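Local structure of aldehyde dehydrogenase (Trypanosoma brucei, 5MYP) at residues Asn48-Asn53 with Leu133-Leu138; Gly250-Ala255 with Ala285-Lys290; Thr12-Ile17 with Thr186-Lys191; Leu395-Asn400 with Arg406-Arg411. The protein probably oxidises aldehydes to carboxylic acids with NAD+ as the electron acceptor. One frame throughout, in Å; residues are numbered along the deposited sequence.

Contact 1: residues Asn48-Asn53 with Leu133-Leu138; sequences NLVEEN and LILQPL
L135 points its CD1 methyl at the surface formed by L49 and V50, and this one branch makes both contacts between the two helices. CD1 comes to 3.9 Å from V50 CG2 and, more loosely, to 4.4 Å from L49 CD2. Those two receiving methyls are themselves 5.2 Å apart (L49 CD2 to V50 CG2), so the leucine branch stands in front of the gap between them rather than squarely on either one. The side chains of V50 and L135 run in opposite senses and pass alongside each other. The torsion of V50 decides which methyl is offered: with chi1 at 175°, CG2 lies beside the backbone N and faces L135, whereas CG1 remains 5.9 Å from L135 CD1. The backbones stay well apart, 9.5 Å between V50 CA and L135 CA, and only branch ends bridge the distance. Other helices close the surroundings: L80 and I77 of helix 69-95 lie against L135 and V50 respectively, and L166 and L167 of helix 157-170 against L49. At the end of helix 36-52, N53 ND2 donates a nearly straight bond to L49 O (2.8 Å, 169°), with the acceptor in the plane of the amide; the same ND2 is also bonded to Y170 OH. Helix 132-143 turns I134 and L138 to strand 147-151. It is the crossover helix of a beta-alpha-beta unit linking the parallel neighbours 110-124 and 147-151, and L135 ties it to the outer helical layer of this Rossmann-type domain.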
loop_
_atom_site.group_PDB
_atom_site.type_symbol
_atom_site.label_atom_id
_atom_site.label_comp_id
_atom_site.label_asym_id
_atom_site.label_seq_id
_atom_site.Cartn_x
_atom_site.Cartn_y
_atom_site.Cartn_z
ATOM N N ASN A 48 -9.534 -28.157 7.136
ATOM C CA ASN A 48 -9.538 -29.338 8.013
ATOM C C ASN A 48 -9.016 -29.006 9.416
ATOM O O ASN A 48 -9.577 -29.477 10.404
ATOM C CB ASN A 48 -8.728 -30.498 7.409
ATOM C CG ASN A 48 -9.310 -31.023 6.100
ATOM O OD1 ASN A 48 -8.616 -31.703 5.333
ATOM N ND2 ASN A 48 -10.575 -30.714 5.834
ATOM N N LEU A 49 -7.960 -28.194 9.501
ATOM C CA LEU A 49 -7.442 -27.705 10.796
ATOM C C LEU A 49 -8.549 -27.072 11.643
ATOM O O LEU A 49 -8.690 -27.389 12.824
ATOM C CB LEU A 49 -6.298 -26.697 10.589
ATOM C CG LEU A 49 -5.813 -25.856 11.779
ATOM C CD1 LEU A 49 -5.207 -26.729 12.855
ATOM C CD2 LEU A 49 -4.797 -24.818 11.334
ATOM N N VAL A 50 -9.331 -26.190 11.026
ATOM C CA VAL A 50 -10.402 -25.483 11.730
ATOM C C VAL A 50 -11.564 -26.429 12.052
ATOM O O VAL A 50 -12.000 -26.498 13.201
ATOM C CB VAL A 50 -10.894 -24.254 10.933
ATOM C CG1 VAL A 50 -12.098 -23.602 11.614
ATOM C CG2 VAL A 50 -9.757 -23.234 10.779
ATOM N N GLU A 51 -12.046 -27.155 11.043
ATOM C CA GLU A 51 -13.233 -28.013 11.198
ATOM C C GLU A 51 -13.020 -29.221 12.117
ATOM O O GLU A 51 -13.876 -29.516 12.951
ATOM C CB GLU A 51 -13.748 -28.481 9.835
ATOM C CG GLU A 51 -14.355 -27.367 8.999
ATOM C CD GLU A 51 -15.039 -27.879 7.740
ATOM O OE1 GLU A 51 -14.600 -28.906 7.175
ATOM O OE2 GLU A 51 -16.022 -27.248 7.304
ATOM N N GLU A 52 -11.890 -29.909 11.971
ATOM C CA GLU A 52 -11.591 -31.085 12.805
ATOM C C GLU A 52 -11.324 -30.734 14.267
ATOM O O GLU A 52 -11.510 -31.579 15.140
ATOM C CB GLU A 52 -10.394 -31.874 12.254
ATOM C CG GLU A 52 -10.637 -32.486 10.886
ATOM C CD GLU A 52 -9.419 -33.184 10.309
ATOM O OE1 GLU A 52 -8.420 -33.409 11.027
ATOM O OE2 GLU A 52 -9.467 -33.517 9.111
ATOM N N ASN A 53 -10.893 -29.498 14.533
ATOM C CA ASN A 53 -10.522 -29.072 15.883
ATOM C C ASN A 53 -11.369 -27.909 16.431
ATOM O O ASN A 53 -10.935 -27.208 17.349
ATOM C CB ASN A 53 -9.032 -28.721 15.902
ATOM C CG ASN A 53 -8.168 -29.844 15.352
ATOM O OD1 ASN A 53 -7.909 -30.826 16.038
ATOM N ND2 ASN A 53 -7.728 -29.706 14.107
ATOM N N LEU A 133 -7.760 -13.655 13.729
ATOM C CA LEU A 133 -6.827 -12.599 13.330
ATOM C C LEU A 133 -5.382 -13.069 13.133
ATOM O O LEU A 133 -4.504 -12.252 12.844
ATOM C CB LEU A 133 -6.920 -11.422 14.310
ATOM C CG LEU A 133 -8.325 -10.808 14.404
ATOM C CD1 LEU A 133 -8.346 -9.672 15.415
ATOM C CD2 LEU A 133 -8.835 -10.323 13.053
ATOM N N ILE A 134 -5.136 -14.373 13.288
ATOM C CA ILE A 134 -3.893 -14.999 12.823
ATOM C C ILE A 134 -4.143 -15.833 11.545
ATOM O O ILE A 134 -3.371 -15.728 10.586
ATOM C CB ILE A 134 -3.190 -15.801 13.963
ATOM C CG1 ILE A 134 -1.701 -16.007 13.659
ATOM C CG2 ILE A 134 -3.863 -17.135 14.244
ATOM C CD1 ILE A 134 -0.829 -14.830 14.032
ATOM N N LEU A 135 -5.222 -16.622 11.510
ATOM C CA LEU A 135 -5.504 -17.486 10.351
ATOM C C LEU A 135 -6.096 -16.771 9.137
ATOM O O LEU A 135 -5.776 -17.141 8.006
ATOM C CB LEU A 135 -6.401 -18.676 10.734
ATOM C CG LEU A 135 -5.819 -19.764 11.645
ATOM C CD1 LEU A 135 -6.782 -20.952 11.695
ATOM C CD2 LEU A 135 -4.447 -20.223 11.173
ATOM N N GLN A 136 -6.956 -15.772 9.345
ATOM C CA GLN A 136 -7.589 -15.089 8.201
ATOM C C GLN A 136 -6.555 -14.417 7.277
ATOM O O GLN A 136 -6.621 -14.618 6.065
ATOM C CB GLN A 136 -8.701 -14.116 8.634
ATOM C CG GLN A 136 -9.504 -13.555 7.467
ATOM C CD GLN A 136 -10.813 -12.907 7.874
ATOM O OE1 GLN A 136 -10.951 -12.382 8.973
ATOM N NE2 GLN A 136 -11.752 -12.861 6.947
ATOM N N PRO A 137 -5.585 -13.657 7.838
ATOM C CA PRO A 137 -4.492 -13.141 6.994
ATOM C C PRO A 137 -3.638 -14.241 6.349
ATOM O O PRO A 137 -3.291 -14.135 5.176
ATOM C CB PRO A 137 -3.633 -12.320 7.972
ATOM C CG PRO A 137 -4.526 -12.016 9.118
ATOM C CD PRO A 137 -5.474 -13.169 9.224
ATOM N N LEU A 138 -3.306 -15.277 7.123
ATOM C CA LEU A 138 -2.515 -16.404 6.622
ATOM C C LEU A 138 -3.157 -17.065 5.396
ATOM O O LEU A 138 -2.478 -17.308 4.401
ATOM C CB LEU A 138 -2.297 -17.446 7.725
ATOM C CG LEU A 138 -1.503 -18.701 7.346
ATOM C CD1 LEU A 138 -0.089 -18.333 6.905
ATOM C CD2 LEU A 138 -1.484 -19.683 8.504
#

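Contact 2: residues Gly250-Ala255 with Ala285-Lys290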
loop_
_atom_site.group_PDB
_atom_site.type_symbol
_atom_site.label_atom_id
_atom_site.label_comp_id
_atom_site.label_asym_id
_atom_site.label_seq_id
_atom_site.Cartn_x
_atom_site.Cartn_y
_atom_site.Cartn_z
ATOM N N GLY A 250 -22.933 -5.317 19.853
ATOM C CA GLY A 250 -21.575 -4.941 19.431
ATOM C C GLY A 250 -20.636 -4.611 20.580
ATOM O O GLY A 250 -19.425 -4.817 20.472
ATOM N N LYS A 251 -21.194 -4.094 21.671
ATOM C CA LYS A 251 -20.436 -3.782 22.883
ATOM C C LYS A 251 -20.223 -5.001 23.781
ATOM O O LYS A 251 -19.162 -5.140 24.387
ATOM C CB LYS A 251 -21.157 -2.675 23.666
ATOM C CG LYS A 251 -20.311 -1.964 24.709
ATOM C CD LYS A 251 -19.103 -1.296 24.077
ATOM C CE LYS A 251 -18.620 -0.103 24.879
ATOM N NZ LYS A 251 -17.428 0.522 24.245
ATOM N N ILE A 252 -21.227 -5.874 23.872
ATOM C CA ILE A 252 -21.175 -7.046 24.759
ATOM C C ILE A 252 -20.191 -8.121 24.271
ATOM O O ILE A 252 -19.530 -8.764 25.090
ATOM C CB ILE A 252 -22.599 -7.630 25.007
ATOM C CG1 ILE A 252 -23.350 -6.730 25.998
ATOM C CG2 ILE A 252 -22.551 -9.064 25.545
ATOM C CD1 ILE A 252 -24.817 -7.068 26.172
ATOM N N ILE A 253 -20.105 -8.325 22.958
ATOM C CA ILE A 253 -19.180 -9.327 22.411
ATOM C C ILE A 253 -17.738 -9.029 22.839
ATOM O O ILE A 253 -17.277 -7.882 22.755
ATOM C CB ILE A 253 -19.286 -9.496 20.869
ATOM C CG1 ILE A 253 -18.967 -8.195 20.113
ATOM C CG2 ILE A 253 -20.665 -10.029 20.489
ATOM C CD1 ILE A 253 -19.034 -8.337 18.610
ATOM N N ASN A 254 -17.069 -10.057 23.361
ATOM C CA ASN A 254 -15.705 -9.955 23.887
ATOM C C ASN A 254 -15.511 -8.874 24.975
ATOM O O ASN A 254 -14.400 -8.360 25.159
ATOM C CB ASN A 254 -14.722 -9.760 22.717
ATOM C CG ASN A 254 -13.374 -10.410 22.960
ATOM O OD1 ASN A 254 -13.278 -11.476 23.571
ATOM N ND2 ASN A 254 -12.325 -9.779 22.464
ATOM N N ALA A 255 -16.585 -8.561 25.705
ATOM C CA ALA A 255 -16.588 -7.498 26.721
ATOM C C ALA A 255 -16.045 -6.159 26.193
ATOM O O ALA A 255 -15.249 -5.492 26.856
ATOM C CB ALA A 255 -15.824 -7.956 27.954
ATOM N N ALA A 285 -31.703 -8.034 28.853
ATOM C CA ALA A 285 -32.107 -9.154 28.000
ATOM C C ALA A 285 -30.933 -10.063 27.617
ATOM O O ALA A 285 -31.036 -11.286 27.732
ATOM C CB ALA A 285 -32.797 -8.637 26.747
ATOM N N MET A 286 -29.818 -9.467 27.199
ATOM C CA MET A 286 -28.664 -10.236 26.710
ATOM C C MET A 286 -27.836 -10.907 27.813
ATOM O O MET A 286 -27.346 -12.017 27.619
ATOM C CB MET A 286 -27.764 -9.356 25.837
ATOM C CG MET A 286 -28.423 -8.969 24.529
ATOM S SD MET A 286 -27.397 -7.910 23.486
ATOM C CE MET A 286 -28.627 -7.297 22.341
ATOM N N LEU A 287 -27.671 -10.243 28.955
ATOM C CA LEU A 287 -26.856 -10.787 30.048
ATOM C C LEU A 287 -27.654 -11.631 31.036
ATOM O O LEU A 287 -27.088 -12.523 31.675
ATOM C CB LEU A 287 -26.141 -9.660 30.794
ATOM C CG LEU A 287 -25.186 -8.827 29.937
ATOM C CD1 LEU A 287 -24.578 -7.702 30.752
ATOM C CD2 LEU A 287 -24.092 -9.685 29.308
ATOM N N GLY A 288 -28.949 -11.347 31.162
ATOM C CA GLY A 288 -29.822 -12.061 32.095
ATOM C C GLY A 288 -29.814 -11.447 33.483
ATOM O O GLY A 288 -28.816 -10.871 33.914
ATOM N N ASP A 289 -30.932 -11.610 34.186
ATOM C CA ASP A 289 -31.155 -11.004 35.500
ATOM C C ASP A 289 -30.211 -11.571 36.565
ATOM O O ASP A 289 -29.620 -10.810 37.338
ATOM C CB ASP A 289 -32.623 -11.205 35.919
ATOM C CG ASP A 289 -33.003 -10.434 37.182
ATOM O OD1 ASP A 289 -32.634 -9.246 37.320
ATOM O OD2 ASP A 289 -33.703 -11.018 38.035
ATOM N N LYS A 290 -30.064 -12.897 36.595
ATOM C CA LYS A 290 -29.253 -13.557 37.625
ATOM C C LYS A 290 -27.783 -13.134 37.581
ATOM O O LYS A 290 -27.194 -12.849 38.625
ATOM C CB LYS A 290 -29.360 -15.085 37.546
ATOM C CG LYS A 290 -28.699 -15.787 38.725
ATOM C CD LYS A 290 -29.104 -17.246 38.864
ATOM C CE LYS A 290 -28.361 -17.887 40.023
ATOM N NZ LYS A 290 -28.959 -19.183 40.440
#
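I252 carries the whole apolar contact, reaching from the end of helix 240-252 to both M286 and L287 at the end of helix 272-287. Its CD1 meets M286 CB at 3.7 Å, and the same methyl lies 4.1 Å from L287 CD2, so it fits between the two side chains. The other branch touches L287 alone: I252 CG2 is 4.1 Å from L287 CD2. CG1 is anti to the carbonyl carbon (chi1 -76°) and chi2 is extended at 171°, which carries CD1 outwards while leaving CG2 on the L287 side. Against both partners the isoleucine lies across rather than alongside. A sulfur contact supplements the hydrocarbon ones, with M286 SD 3.8 Å from I252 CD1. P349 of strand 346-353 touches both I252 and L287, and F474 of the second subunit packs on M286.

Hydrogen bonding contributes nothing across the pair of segments; the polar groups have other partners. K251 NZ is held by the carbonyl oxygens of P262 and I370, and N254 OD1 receives bonds from R67 and R65. Within 250-255, the turn after the helix is closed by A255 N to I252 O at 3.0 Å. On the opposing side helix 272-287 stops at G288, whose positive phi of 87° takes the chain out of helical geometry. A join made of hydrocarbon groups and one thioether sulfur relies on shape and burial, without the directional demands of hydrogen bonds, while the buried polar atoms of K251 and N254 are satisfied independently of it.

Contact 3: residues Thr12-Ile17 with Thr186-Lys191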
loop_
_atom_site.group_PDB
_atom_site.type_symbol
_atom_site.label_atom_id
_atom_site.label_comp_id
_atom_site.label_asym_id
_atom_site.label_seq_id
_atom_site.Cartn_x
_atom_site.Cartn_y
_atom_site.Cartn_z
ATOM N N THR A 12 10.016 -19.455 21.209
ATOM C CA THR A 12 10.996 -19.783 20.183
ATOM C C THR A 12 12.332 -19.169 20.586
ATOM O O THR A 12 12.388 -17.988 20.921
ATOM C CB THR A 12 10.578 -19.228 18.807
ATOM O OG1 THR A 12 9.218 -19.603 18.534
ATOM C CG2 THR A 12 11.507 -19.749 17.699
ATOM N N SER A 13 13.396 -19.971 20.572
ATOM C CA SER A 13 14.733 -19.467 20.881
ATOM C C SER A 13 15.148 -18.464 19.812
ATOM O O SER A 13 14.804 -18.621 18.634
ATOM C CB SER A 13 15.760 -20.600 20.969
ATOM O OG SER A 13 16.089 -21.094 19.681
ATOM N N LEU A 14 15.894 -17.446 20.225
ATOM C CA LEU A 14 16.331 -16.393 19.309
ATOM C C LEU A 14 17.199 -16.929 18.164
ATOM O O LEU A 14 17.127 -16.422 17.048
ATOM C CB LEU A 14 17.061 -15.273 20.069
ATOM C CG LEU A 14 16.253 -14.536 21.146
ATOM C CD1 LEU A 14 17.109 -13.477 21.829
ATOM C CD2 LEU A 14 14.999 -13.915 20.551
ATOM N N GLU A 15 17.999 -17.957 18.450
ATOM C CA GLU A 15 18.849 -18.601 17.447
ATOM C C GLU A 15 18.039 -19.333 16.366
ATOM O O GLU A 15 18.474 -19.400 15.213
ATOM C CB GLU A 15 19.821 -19.575 18.134
ATOM C CG GLU A 15 20.572 -20.501 17.187
ATOM C CD GLU A 15 21.544 -21.413 17.915
ATOM O OE1 GLU A 15 21.723 -22.569 17.479
ATOM O OE2 GLU A 15 22.128 -20.975 18.928
ATOM N N ASN A 16 16.878 -19.879 16.741
ATOM C CA ASN A 16 15.991 -20.581 15.791
ATOM C C ASN A 16 15.155 -19.664 14.890
ATOM O O ASN A 16 14.643 -20.123 13.868
ATOM C CB ASN A 16 15.050 -21.559 16.524
ATOM C CG ASN A 16 15.758 -22.827 16.994
ATOM O OD1 ASN A 16 16.832 -23.178 16.497
ATOM N ND2 ASN A 16 15.150 -23.526 17.943
ATOM N N ILE A 17 15.007 -18.391 15.259
ATOM C CA ILE A 17 14.186 -17.455 14.472
ATOM C C ILE A 17 14.720 -17.269 13.035
ATOM O O ILE A 17 13.943 -17.413 12.090
ATOM C CB ILE A 17 13.936 -16.120 15.235
ATOM C CG1 ILE A 17 12.956 -16.380 16.387
ATOM C CG2 ILE A 17 13.393 -15.035 14.301
ATOM C CD1 ILE A 17 12.898 -15.281 17.430
ATOM N N THR A 186 9.383 -11.081 19.070
ATOM C CA THR A 186 8.797 -10.232 18.024
ATOM C C THR A 186 9.834 -9.276 17.444
ATOM O O THR A 186 9.917 -9.118 16.227
ATOM C CB THR A 186 7.585 -9.440 18.549
ATOM O OG1 THR A 186 6.636 -10.348 19.120
ATOM C CG2 THR A 186 6.905 -8.645 17.434
ATOM N N THR A 187 10.621 -8.643 18.313
ATOM C CA THR A 187 11.743 -7.804 17.890
ATOM C C THR A 187 12.712 -8.589 17.006
ATOM O O THR A 187 13.135 -8.089 15.964
ATOM C CB THR A 187 12.492 -7.210 19.105
ATOM O OG1 THR A 187 11.584 -6.411 19.866
ATOM C CG2 THR A 187 13.673 -6.347 18.677
ATOM N N ALA A 188 13.026 -9.823 17.409
ATOM C CA ALA A 188 13.951 -10.682 16.662
ATOM C C ALA A 188 13.420 -11.090 15.278
ATOM O O ALA A 188 14.161 -11.036 14.294
ATOM C CB ALA A 188 14.293 -11.921 17.476
ATOM N N VAL A 189 12.157 -11.503 15.196
ATOM C CA VAL A 189 11.589 -11.902 13.894
ATOM C C VAL A 189 11.468 -10.693 12.952
ATOM O O VAL A 189 11.660 -10.833 11.752
ATOM C CB VAL A 189 10.254 -12.685 14.026
ATOM C CG1 VAL A 189 9.094 -11.789 14.424
ATOM C CG2 VAL A 189 9.926 -13.417 12.731
ATOM N N LEU A 190 11.202 -9.510 13.508
ATOM C CA LEU A 190 11.164 -8.261 12.727
ATOM C C LEU A 190 12.507 -7.805 12.113
ATOM O O LEU A 190 12.506 -6.976 11.193
ATOM C CB LEU A 190 10.530 -7.128 13.545
ATOM C CG LEU A 190 9.002 -7.204 13.692
ATOM C CD1 LEU A 190 8.503 -6.219 14.735
ATOM C CD2 LEU A 190 8.277 -6.979 12.372
ATOM N N LYS A 191 13.628 -8.326 12.615
ATOM C CA LYS A 191 14.931 -8.117 11.981
ATOM C C LYS A 191 15.107 -8.931 10.697
ATOM O O LYS A 191 15.908 -8.562 9.838
ATOM C CB LYS A 191 16.063 -8.452 12.953
ATOM C CG LYS A 191 16.115 -7.531 14.158
ATOM C CD LYS A 191 17.531 -7.386 14.695
ATOM C CE LYS A 191 18.146 -8.734 15.033
ATOM N NZ LYS A 191 18.762 -9.389 13.847
#
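I17 faces the helix 183-191 directly, and its two branches divide the work. CB itself stays clear of the helix and acts as the fork. From it CG2, placed anti to the backbone N, presses on the backbone of V189: it is 3.6 Å from V189 CA and 3.8 Å from V189 N. The same methyl reaches the base of that side chain, with V189 CB at 3.9 Å. Along the longer branch, I17 CG1 remains 4.8 Å from A188 CB and serves as the spacer. It delivers I17 CD1 to 3.6 Å from A188 CB, the isoleucine chain being extended at chi2 165°. A188 CB has a second neighbour in L14 CD2, at 3.7 Å, so the small methyl is met by branch ends from both apolar residues of 12-17.

The approach is set up by the turn before helix 16-29, where S13 OG accepts from N16 N in a bent capping bond (3.3 Å, 144°). Further back, T12 is bonded to N180, and V179 lies against both I17 and V189. Helix 183-191 makes the step from strand 176-178 past 147-151 and 110-124 to 196-200, among the parallel strands of the sheet, as in Rossmann-type folds; here the N-terminal segment packs on its outer side.

Contact 4: residues Leu395-Asn400 with Arg406-Arg411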
loop_
_atom_site.group_PDB
_atom_site.type_symbol
_atom_site.label_atom_id
_atom_site.label_comp_id
_atom_site.label_asym_id
_atom_site.label_seq_id
_atom_site.Cartn_x
_atom_site.Cartn_y
_atom_site.Cartn_z
ATOM N N LEU A 395 -17.319 3.499 11.448
ATOM C CA LEU A 395 -18.233 4.575 11.810
ATOM C C LEU A 395 -19.642 4.056 11.574
ATOM O O LEU A 395 -19.928 3.484 10.521
ATOM C CB LEU A 395 -17.962 5.823 10.966
ATOM C CG LEU A 395 -18.854 7.053 11.203
ATOM C CD1 LEU A 395 -18.071 8.344 11.012
ATOM C CD2 LEU A 395 -20.085 7.053 10.310
ATOM N N TYR A 396 -20.519 4.266 12.548
ATOM C CA TYR A 396 -21.868 3.720 12.513
ATOM C C TYR A 396 -22.890 4.849 12.565
ATOM O O TYR A 396 -22.746 5.776 13.359
ATOM C CB TYR A 396 -22.059 2.763 13.689
ATOM C CG TYR A 396 -21.039 1.644 13.732
ATOM C CD1 TYR A 396 -20.871 0.801 12.639
ATOM C CD2 TYR A 396 -20.247 1.421 14.863
ATOM C CE1 TYR A 396 -19.939 -0.227 12.659
ATOM C CE2 TYR A 396 -19.319 0.391 14.897
ATOM C CZ TYR A 396 -19.170 -0.431 13.790
ATOM O OH TYR A 396 -18.269 -1.471 13.807
ATOM N N VAL A 397 -23.908 4.773 11.707
ATOM C CA VAL A 397 -24.970 5.780 11.645
ATOM C C VAL A 397 -26.324 5.081 11.681
ATOM O O VAL A 397 -26.618 4.265 10.812
ATOM C CB VAL A 397 -24.886 6.636 10.358
ATOM C CG1 VAL A 397 -25.959 7.728 10.359
ATOM C CG2 VAL A 397 -23.495 7.238 10.211
ATOM N N PHE A 398 -27.132 5.393 12.691
ATOM C CA PHE A 398 -28.508 4.910 12.763
ATOM C C PHE A 398 -29.436 6.041 12.342
ATOM O O PHE A 398 -29.491 7.080 13.002
ATOM C CB PHE A 398 -28.843 4.407 14.168
ATOM C CG PHE A 398 -28.207 3.088 14.498
ATOM C CD1 PHE A 398 -26.899 3.033 14.966
ATOM C CD2 PHE A 398 -28.909 1.898 14.341
ATOM C CE1 PHE A 398 -26.304 1.816 15.271
ATOM C CE2 PHE A 398 -28.321 0.679 14.642
ATOM C CZ PHE A 398 -27.014 0.637 15.109
ATOM N N SER A 399 -30.137 5.841 11.224
ATOM C CA SER A 399 -31.011 6.859 10.641
ATOM C C SER A 399 -31.900 6.263 9.543
ATOM O O SER A 399 -31.508 5.307 8.866
ATOM C CB SER A 399 -30.178 8.016 10.068
ATOM O OG SER A 399 -30.980 8.952 9.366
ATOM N N ASN A 400 -33.095 6.833 9.390
ATOM C CA ASN A 400 -33.986 6.538 8.262
ATOM C C ASN A 400 -34.002 7.683 7.231
ATOM O O ASN A 400 -34.791 7.644 6.286
ATOM C CB ASN A 400 -35.414 6.265 8.770
ATOM C CG ASN A 400 -35.526 4.966 9.547
ATOM O OD1 ASN A 400 -35.937 4.956 10.705
ATOM N ND2 ASN A 400 -35.171 3.859 8.910
ATOM N N ARG A 406 -26.082 10.606 4.051
ATOM C CA ARG A 406 -25.182 11.116 3.007
ATOM C C ARG A 406 -24.264 12.224 3.528
ATOM O O ARG A 406 -23.077 12.252 3.195
ATOM C CB ARG A 406 -25.986 11.628 1.802
ATOM C CG ARG A 406 -25.146 11.931 0.566
ATOM C CD ARG A 406 -26.001 12.176 -0.665
ATOM N NE ARG A 406 -25.183 12.532 -1.827
ATOM C CZ ARG A 406 -25.643 12.715 -3.067
ATOM N NH1 ARG A 406 -26.939 12.578 -3.351
ATOM N NH2 ARG A 406 -24.794 13.042 -4.040
ATOM N N GLY A 407 -24.819 13.129 4.333
ATOM C CA GLY A 407 -24.052 14.214 4.942
ATOM C C GLY A 407 -22.958 13.740 5.884
ATOM O O GLY A 407 -21.829 14.236 5.829
ATOM N N VAL A 408 -23.288 12.769 6.737
ATOM C CA VAL A 408 -22.326 12.209 7.692
ATOM C C VAL A 408 -21.225 11.427 6.963
ATOM O O VAL A 408 -20.051 11.589 7.284
ATOM C CB VAL A 408 -23.016 11.317 8.759
ATOM C CG1 VAL A 408 -21.986 10.614 9.645
ATOM C CG2 VAL A 408 -23.962 12.147 9.621
ATOM N N GLU A 409 -21.607 10.592 5.993
ATOM C CA GLU A 409 -20.646 9.835 5.170
ATOM C C GLU A 409 -19.648 10.745 4.457
ATOM O O GLU A 409 -18.437 10.534 4.527
ATOM C CB GLU A 409 -21.372 8.997 4.109
ATOM C CG GLU A 409 -22.074 7.758 4.637
ATOM C CD GLU A 409 -22.894 7.035 3.578
ATOM O OE1 GLU A 409 -22.752 7.339 2.368
ATOM O OE2 GLU A 409 -23.681 6.142 3.948
ATOM N N SER A 410 -20.174 11.760 3.778
ATOM C CA SER A 410 -19.363 12.634 2.940
ATOM C C SER A 410 -18.442 13.578 3.731
ATOM O O SER A 410 -17.456 14.064 3.178
ATOM C CB SER A 410 -20.266 13.424 1.983
ATOM O OG SER A 410 -21.075 14.344 2.685
ATOM N N ARG A 411 -18.750 13.825 5.006
ATOM C CA ARG A 411 -17.981 14.761 5.843
ATOM C C ARG A 411 -17.119 14.092 6.930
ATOM O O ARG A 411 -16.515 14.793 7.749
ATOM C CB ARG A 411 -18.940 15.769 6.491
ATOM C CG ARG A 411 -19.690 16.653 5.508
ATOM C CD ARG A 411 -18.801 17.739 4.934
ATOM N NE ARG A 411 -19.467 18.497 3.872
ATOM C CZ ARG A 411 -18.940 19.546 3.234
ATOM N NH1 ARG A 411 -17.722 19.993 3.539
ATOM N NH2 ARG A 411 -19.637 20.158 2.280
#
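V408 lays its CG1 methyl over two residues of the strand, 3.7 Å from V397 CG2 and 4.1 Å from L395 CD2. CG1 is the branch anti to the backbone N (chi1 173°); CG2 is set further back, 5.0 Å from V397 CG2. The meeting with V397 is between side chains that run in opposite senses and slip past one another, whereas L395 lies aslant to the valine. L395 and V397 are two apart in an extended strand and therefore show the same face to the helix, while Y396 between them points its CB away and bonds through OH to I260 O on the other side. The backbone distance, 8.0 Å from V397 CA to V408 CA, is bridged by a single layer of methyl contacts. This is the packing of a beta-alpha-beta unit: strand 395-398 leads through helix 402-411 into strand 417-419, which lies parallel to and directly beside the first, with L395 and V397 both bonded to V418 through the backbone. F404, one turn earlier in the helix, also covers V397, and T412 and S414, later in the chain, touch L395. Past V408 the helix turns to the second subunit. E409, seated against V417 and V419, makes a salt bridge to R461 of that subunit, and R411 NH1 pairs with D31 of the same neighbouring chain.

Contacts 1 and 3 belong to the Rossmann-type domain, where helices 132-143 and 183-191 both flank the sheet containing strand 110-124; their centres are 23 Å apart, and the helices they bring in, 36-52 and 16-29, are consecutive in the chain. Contacts 2 and 4 lie around the second sheet, 26 Å apart between centres, and both touch the second subunit. Contact 3 spans the longest stretch of sequence and encloses contact 1; contact 2 follows, then the short-range contact 4. Contacts 3 and 4 are the farthest apart, about 45 Å between centres, on opposite sides of the chain's centre. None touches another, so the four fall in separate places around the two sheets.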